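Local coordinates for mitotic checkpoint control protein kinase BUB1 (Drosophila melanogaster, PDB 6JKK) that belongs to the mitotic checkpoint machinery at the kinetochore, this piece being its protein kinase domain, which probably binds ATP and phosphorylates protein substrates, at residues P185-L190 and L205-V210. Residues are numbered along the deposited sequence; the frame is centred on the assembly and turned at random.
Sequences PDNFLL and LIDFGV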
# COMPACT_ATOMS: atom_id res chain seq x y z
N PRO A 185 1.17 -3.53 -6.30
CA PRO A 185 0.94 -2.30 -7.06
C PRO A 185 -0.48 -1.75 -6.89
O PRO A 185 -0.65 -0.53 -6.98
CB PRO A 185 1.19 -2.73 -8.51
CG PRO A 185 2.10 -3.91 -8.41
CD PRO A 185 1.64 -4.63 -7.18
N ASP A 186 -1.44 -2.63 -6.62
CA ASP A 186 -2.84 -2.24 -6.39
C ASP A 186 -3.03 -1.33 -5.18
O ASP A 186 -4.01 -0.59 -5.09
CB ASP A 186 -3.69 -3.49 -6.16
CG ASP A 186 -3.43 -4.58 -7.18
OD1 ASP A 186 -2.32 -5.16 -7.18
OD2 ASP A 186 -4.36 -4.86 -7.97
N ASN A 187 -2.10 -1.41 -4.22
CA ASN A 187 -2.29 -0.69 -2.96
C ASN A 187 -1.56 0.64 -2.84
O ASN A 187 -1.53 1.24 -1.76
CB ASN A 187 -1.99 -1.61 -1.77
CG ASN A 187 -3.10 -2.64 -1.55
OD1 ASN A 187 -4.25 -2.42 -1.95
ND2 ASN A 187 -2.75 -3.75 -0.92
N PHE A 188 -0.98 1.10 -3.95
CA PHE A 188 -0.57 2.50 -4.08
C PHE A 188 -1.47 3.18 -5.09
O PHE A 188 -1.56 2.74 -6.25
CB PHE A 188 0.90 2.63 -4.52
CG PHE A 188 1.89 2.33 -3.44
CD1 PHE A 188 2.54 1.10 -3.40
CD2 PHE A 188 2.18 3.27 -2.45
CE1 PHE A 188 3.45 0.80 -2.40
CE2 PHE A 188 3.10 2.99 -1.44
CZ PHE A 188 3.73 1.75 -1.42
N LEU A 189 -2.14 4.25 -4.66
CA LEU A 189 -2.92 5.06 -5.58
C LEU A 189 -2.09 6.27 -5.97
O LEU A 189 -1.34 6.80 -5.15
CB LEU A 189 -4.22 5.53 -4.91
CG LEU A 189 -5.22 4.48 -4.42
CD1 LEU A 189 -6.43 5.16 -3.77
CD2 LEU A 189 -5.66 3.56 -5.55
N LEU A 190 -2.22 6.70 -7.22
CA LEU A 190 -1.63 7.97 -7.64
C LEU A 190 -2.68 9.04 -7.45
O LEU A 190 -3.72 9.02 -8.12
CB LEU A 190 -1.18 7.91 -9.10
CG LEU A 190 -0.51 9.16 -9.68
CD1 LEU A 190 0.78 9.45 -8.96
CD2 LEU A 190 -0.23 8.99 -11.16
N LEU A 205 -0.73 5.02 0.10
CA LEU A 205 -0.86 3.60 0.44
C LEU A 205 -2.25 3.35 1.03
O LEU A 205 -2.70 4.09 1.91
CB LEU A 205 0.21 3.23 1.47
CG LEU A 205 0.28 1.77 1.92
CD1 LEU A 205 0.64 0.88 0.75
CD2 LEU A 205 1.29 1.60 3.05
N ILE A 206 -2.93 2.32 0.53
CA ILE A 206 -4.30 2.02 0.94
C ILE A 206 -4.47 0.56 1.35
O ILE A 206 -3.56 -0.27 1.15
CB ILE A 206 -5.28 2.30 -0.22
CG1 ILE A 206 -5.06 1.29 -1.35
CG2 ILE A 206 -5.12 3.73 -0.74
CD1 ILE A 206 -6.11 1.32 -2.48
N ASP A 207 -5.64 0.24 1.91
CA ASP A 207 -6.05 -1.13 2.19
C ASP A 207 -5.24 -1.78 3.31
O ASP A 207 -4.44 -2.69 3.08
CB ASP A 207 -6.02 -2.00 0.92
CG ASP A 207 -7.31 -1.88 0.11
OD1 ASP A 207 -7.25 -2.07 -1.13
OD2 ASP A 207 -8.37 -1.61 0.70
N PHE A 208 -5.49 -1.32 4.53
CA PHE A 208 -4.80 -1.81 5.72
C PHE A 208 -5.57 -2.95 6.39
O PHE A 208 -5.47 -3.14 7.60
CB PHE A 208 -4.58 -0.66 6.69
CG PHE A 208 -3.75 0.45 6.12
CD1 PHE A 208 -2.36 0.33 6.07
CD2 PHE A 208 -4.34 1.60 5.60
CE1 PHE A 208 -1.58 1.34 5.52
CE2 PHE A 208 -3.57 2.61 5.06
CZ PHE A 208 -2.19 2.49 5.02
N GLY A 209 -6.31 -3.71 5.58
CA GLY A 209 -7.20 -4.74 6.09
C GLY A 209 -6.55 -5.89 6.83
O GLY A 209 -7.18 -6.54 7.67
N VAL A 210 -5.28 -6.18 6.51
CA VAL A 210 -4.56 -7.24 7.20
C VAL A 210 -3.23 -6.74 7.78
O VAL A 210 -2.29 -7.52 7.95
CB VAL A 210 -4.30 -8.46 6.27
CG1 VAL A 210 -5.61 -9.10 5.87
CG2 VAL A 210 -3.50 -8.06 5.03
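Asn187 runs along the backbone of Ile206 and ends against Asp207. Its CB lies 3.6 Å from the Ile206 carbonyl O, and CG keeps the same distance from that oxygen while nearing Asp207 CB. CG stands anti to the Asn187 carbonyl carbon (chi1 -74°), which carries the amide along residues 205-210 toward Asp207. At the tip, OD1 and Asp207 OD1 are 3.1 Å apart; both are acceptors, so proximity is no evidence of a bond, and the amide and carboxylate planes are turned 75° from each other. Each group is held from elsewhere: Asn187 ND2 donates to the Asp182 carbonyl, and Asp207 OD2 forms a salt bridge with Lys85, the predicted ATP-binding lysine. Asp207, Phe208 and Gly209 form the kinase DFG motif, and Asn187 corresponds to the asparagine that closes the catalytic loop; in active kinases this asparagine and the DFG aspartate bind magnesium, and their placement here is consistent with that. An alanine in place of Asn187 would probably leave the Asp182 carbonyl without this donor and open a gap beside Asp207. Behind the polar tips, Phe188 and Leu205 form an antiparallel non-hydrogen-bonded pair of a two-stranded sheet, with Leu205 CD1 over one face of the Phe188 ring, 4.0 Å from its centroid and close to the normal. The Asn187 carbonyl accepts from Ile206 N at 2.9 Å (N-H...O 158°), and Leu205 CA adds a CH...O contact to the same oxygen. Beside this pair, Leu189 CD1 packs on Ile206 CG2 at 3.6 Å, the two side chains crossing nearly at right angles.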